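Local coordinates for protein acyl-coenzyme A oxidase acox-1.1 (Caenorhabditis elegans, PDB 5K3H) that catalyses the first step of peroxisomal beta-oxidation, using FAD and molecular oxygen to desaturate acyl-CoAs to (2E)-enoyl-CoAs with release of hydrogen peroxide, at residues S527-E530 against L531-S535; K500-T503 against L504-A507. All coordinates share one frame; numbering follows the deposited sequence.

Interaction 1: residues S527-E530 against L531-S535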
loop_
_atom_site.group_PDB
_atom_site.type_symbol
_atom_site.label_atom_id
_atom_site.label_comp_id
_atom_site.label_asym_id
_atom_site.label_seq_id
_atom_site.Cartn_x
_atom_site.Cartn_y
_atom_site.Cartn_z
ATOM N N SER B 527 -3.669 -28.124 1.811
ATOM C CA SER B 527 -2.567 -27.959 0.872
ATOM C C SER B 527 -2.559 -26.608 0.175
ATOM O O SER B 527 -1.641 -26.347 -0.612
ATOM C CB SER B 527 -2.650 -29.040 -0.206
ATOM O OG SER B 527 -2.717 -30.329 0.358
ATOM N N SER B 528 -3.524 -25.731 0.476
ATOM C CA SER B 528 -3.859 -24.632 -0.431
ATOM C C SER B 528 -2.751 -23.586 -0.519
ATOM O O SER B 528 -2.544 -23.012 -1.597
ATOM C CB SER B 528 -5.196 -23.995 -0.020
ATOM O OG SER B 528 -5.231 -23.662 1.358
ATOM N N VAL B 529 -2.000 -23.358 0.572
ATOM C CA VAL B 529 -0.893 -22.396 0.525
ATOM C C VAL B 529 0.210 -22.899 -0.394
ATOM O O VAL B 529 0.786 -22.138 -1.170
ATOM C CB VAL B 529 -0.337 -22.119 1.932
ATOM C CG1 VAL B 529 0.891 -21.241 1.840
ATOM C CG2 VAL B 529 -1.362 -21.494 2.808
ATOM N N GLU B 530 0.557 -24.180 -0.286
ATOM C CA GLU B 530 1.541 -24.758 -1.197
ATOM C C GLU B 530 1.025 -24.760 -2.629
ATOM O O GLU B 530 1.805 -24.598 -3.568
ATOM C CB GLU B 530 1.901 -26.192 -0.760
ATOM C CG GLU B 530 2.592 -26.295 0.609
ATOM C CD GLU B 530 3.993 -25.692 0.646
ATOM O OE1 GLU B 530 4.763 -25.927 -0.287
ATOM O OE2 GLU B 530 4.346 -24.988 1.611
ATOM N N LEU B 531 -0.279 -24.966 -2.817
ATOM C CA LEU B 531 -0.837 -25.008 -4.163
ATOM C C LEU B 531 -0.781 -23.641 -4.823
ATOM O O LEU B 531 -0.537 -23.540 -6.025
ATOM C CB LEU B 531 -2.277 -25.519 -4.115
ATOM C CG LEU B 531 -2.543 -26.984 -3.728
ATOM C CD1 LEU B 531 -4.027 -27.200 -3.337
ATOM C CD2 LEU B 531 -2.126 -27.921 -4.867
ATOM N N ASN B 532 -1.007 -22.571 -4.053
ATOM C CA ASN B 532 -0.922 -21.225 -4.616
ATOM C C ASN B 532 0.500 -20.848 -4.989
ATOM O O ASN B 532 0.714 -20.151 -5.992
ATOM C CB ASN B 532 -1.465 -20.194 -3.636
ATOM C CG ASN B 532 -2.935 -20.063 -3.713
ATOM O OD1 ASN B 532 -3.589 -20.721 -4.521
ATOM N ND2 ASN B 532 -3.476 -19.167 -2.917
ATOM N N ARG B 533 1.479 -21.256 -4.171
ATOM C CA ARG B 533 2.877 -21.021 -4.512
ATOM C C ARG B 533 3.195 -21.566 -5.899
ATOM O O ARG B 533 3.893 -20.917 -6.689
ATOM C CB ARG B 533 3.786 -21.649 -3.452
ATOM C CG ARG B 533 3.791 -20.903 -2.125
ATOM C CD ARG B 533 4.599 -21.599 -1.008
ATOM N NE ARG B 533 4.603 -20.740 0.184
ATOM C CZ ARG B 533 4.804 -21.150 1.430
ATOM N NH1 ARG B 533 5.032 -22.433 1.683
ATOM N NH2 ARG B 533 4.763 -20.275 2.427
ATOM N N ALA B 534 2.670 -22.752 -6.218
ATOM C CA ALA B 534 2.896 -23.349 -7.526
ATOM C C ALA B 534 2.266 -22.521 -8.638
ATOM O O ALA B 534 2.853 -22.367 -9.722
ATOM C CB ALA B 534 2.334 -24.760 -7.535
ATOM N N SER B 535 1.054 -22.009 -8.402
ATOM C CA SER B 535 0.360 -21.227 -9.419
ATOM C C SER B 535 1.122 -19.946 -9.737
ATOM O O SER B 535 1.173 -19.511 -10.896
ATOM C CB SER B 535 -1.061 -20.912 -8.945
ATOM O OG SER B 535 -1.742 -22.084 -8.533
#
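R533 reaches back over the turn before it on helix 520-553 and meets E530 and V529, an i to i+3 salt bridge joined to an i to i+4 packing contact. The helix belongs to the helical C-terminal part of the acyl-CoA oxidase, and R533, A534 and S535 are part of the ATP site that the two subunits share. The arginine starts against the backbone of the preceding turn: its CB lies 3.6 Å from E530 O, and its CG 3.4 Å from V529 O, the carbonyl that also accepts the bond from R533 N; CD still lies near that carbonyl oxygen. With CG beside the backbone N (chi1 -72°) and the chain extended from CG to NE, the side chain runs back along the helix toward its N-terminal end. NE then passes 4.1 Å from V529 CG1, and the same methyl sits over the centre of one guanidinium face, 3.9 Å from R533 CZ; NH2 keeps beside it. At the tip NH1 meets E530 OE2 at 2.6 Å, the carboxylate oxygen lying near the guanidinium plane while the two flat groups stand 81° apart; one oxygen makes the bridge. That oxygen has a second partner, Y601 OH of the second subunit, and Y601 also packs on V529 and R533, which places the ion pair at the dimer interface. On another side of the helix, L531 covers the S527 carbonyl and packs on V449 of helix 437-456. Its CG lies 3.3 Å from S527 O, the acceptor of the 2.9 Å bond from L531 N, and its CD1 rests 3.9 Å from S527 CB.

Interaction 2: residues K500-T503 against L504-A507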
loop_
_atom_site.group_PDB
_atom_site.type_symbol
_atom_site.label_atom_id
_atom_site.label_comp_id
_atom_site.label_asym_id
_atom_site.label_seq_id
_atom_site.Cartn_x
_atom_site.Cartn_y
_atom_site.Cartn_z
ATOM N N LYS B 500 7.973 -26.594 -11.831
ATOM C CA LYS B 500 7.594 -28.006 -11.845
ATOM C C LYS B 500 7.771 -28.640 -10.466
ATOM O O LYS B 500 6.877 -29.342 -9.972
ATOM C CB LYS B 500 8.416 -28.777 -12.874
ATOM C CG LYS B 500 8.197 -30.301 -12.810
ATOM C CD LYS B 500 9.086 -31.038 -13.806
ATOM C CE LYS B 500 10.567 -30.891 -13.404
ATOM N NZ LYS B 500 11.517 -31.464 -14.403
ATOM N N ARG B 501 8.918 -28.400 -9.819
ATOM C CA ARG B 501 9.146 -29.047 -8.527
ATOM C C ARG B 501 8.064 -28.670 -7.517
ATOM O O ARG B 501 7.525 -29.538 -6.820
ATOM C CB ARG B 501 10.520 -28.702 -7.969
ATOM C CG ARG B 501 11.057 -29.803 -7.071
ATOM C CD ARG B 501 12.302 -29.351 -6.287
ATOM N NE ARG B 501 11.948 -28.779 -4.985
ATOM C CZ ARG B 501 11.866 -27.477 -4.727
ATOM N NH1 ARG B 501 12.122 -26.596 -5.688
ATOM N NH2 ARG B 501 11.535 -27.056 -3.509
ATOM N N GLN B 502 7.721 -27.378 -7.437
ATOM C CA GLN B 502 6.697 -26.930 -6.490
ATOM C C GLN B 502 5.305 -27.404 -6.911
ATOM O O GLN B 502 4.450 -27.669 -6.057
ATOM C CB GLN B 502 6.753 -25.401 -6.340
ATOM C CG GLN B 502 5.753 -24.798 -5.357
ATOM C CD GLN B 502 5.946 -25.244 -3.895
ATOM O OE1 GLN B 502 7.058 -25.564 -3.453
ATOM N NE2 GLN B 502 4.847 -25.245 -3.135
ATOM N N THR B 503 5.057 -27.515 -8.211
ATOM C CA THR B 503 3.777 -28.040 -8.676
ATOM C C THR B 503 3.586 -29.500 -8.273
ATOM O O THR B 503 2.520 -29.886 -7.771
ATOM C CB THR B 503 3.662 -27.869 -10.184
ATOM O OG1 THR B 503 3.589 -26.472 -10.480
ATOM C CG2 THR B 503 2.438 -28.585 -10.727
ATOM N N LEU B 504 4.589 -30.343 -8.529
ATOM C CA LEU B 504 4.449 -31.755 -8.184
ATOM C C LEU B 504 4.449 -31.958 -6.668
ATOM O O LEU B 504 3.729 -32.823 -6.146
ATOM C CB LEU B 504 5.573 -32.559 -8.837
ATOM C CG LEU B 504 5.745 -32.362 -10.353
ATOM C CD1 LEU B 504 6.956 -33.161 -10.839
ATOM C CD2 LEU B 504 4.506 -32.683 -11.195
ATOM N N LYS B 505 5.256 -31.179 -5.941
ATOM C CA LYS B 505 5.289 -31.322 -4.491
ATOM C C LYS B 505 3.923 -31.008 -3.889
ATOM O O LYS B 505 3.359 -31.812 -3.130
ATOM C CB LYS B 505 6.354 -30.396 -3.910
ATOM C CG LYS B 505 6.423 -30.437 -2.406
ATOM C CD LYS B 505 7.369 -29.399 -1.826
ATOM C CE LYS B 505 7.357 -29.475 -0.297
ATOM N NZ LYS B 505 8.546 -28.822 0.283
ATOM N N ALA B 506 3.330 -29.884 -4.298
ATOM C CA ALA B 506 2.037 -29.488 -3.757
ATOM C C ALA B 506 0.943 -30.465 -4.156
ATOM O O ALA B 506 0.083 -30.803 -3.338
ATOM C CB ALA B 506 1.684 -28.083 -4.240
ATOM N N ALA B 507 0.962 -30.945 -5.400
ATOM C CA ALA B 507 -0.055 -31.910 -5.814
ATOM C C ALA B 507 0.084 -33.218 -5.036
ATOM O O ALA B 507 -0.913 -33.777 -4.557
ATOM C CB ALA B 507 0.011 -32.126 -7.331
HETATM O O HOH W 1 7.678 -25.802 -0.652
#
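Helix 489-515 carries this contact, about two turns of regular alpha-helix in the helical C-terminal part of the oxidase. The backbone bonds from L504 N, K505 N, A506 N and A507 N to the carbonyls four residues earlier are all intact; that from L504 N to K500 O is 2.9 Å long and nearly straight at 172°. L504 bends back over the same carbonyl: its CG lies 3.2 Å from K500 O, and its CD1 touches K500 CG at 3.7 Å. The lysine offers this methylene because its CG stands anti to the backbone N (chi1 172°), while its NZ leaves for S474 OG and A472 O. Replacing L504 with an alanine would probably leave the K500 methylene without its methyl partner and open a gap against A452. Elsewhere round the helix, Q502 OE1 accepts a 2.9 Å bond from a water that K505 NZ binds weakly. The firmer partner of that ammonium is D594 of the second subunit, and Q502 NE2 is turned to E530. R501, whose guanidinium bridges to E584, points along the same flank as K505. Among its neighbours, this part of the helix sets Q502, T503 and A506 against helix 520-553, and T503, L504 and A507 against helix 437-456, while R501 and Q502 also touch Y581 of helix 579-584.

How the interactions relate
Interactions 1 and 2 lie on consecutive helices, 520-553 and 489-515, with their centres about 9 Å apart, and they touch directly. E530 OE1, the carboxylate oxygen not used for R533, probably takes a hydrogen bond from Q502 NE2 at 2.9 Å, so one glutamate joins both. Small side chains let the helices come close: A506 CB lies 3.6 Å from E530 O, and A534 CB lies 3.6 Å from T503 OG1. Interaction 1 supplies residues of the shared ATP site, and interaction 2 lies against it: between nearest side-chain atoms, Y581, another ATP-binding residue, is about 3 Å from R533 and about 4 Å from Q502.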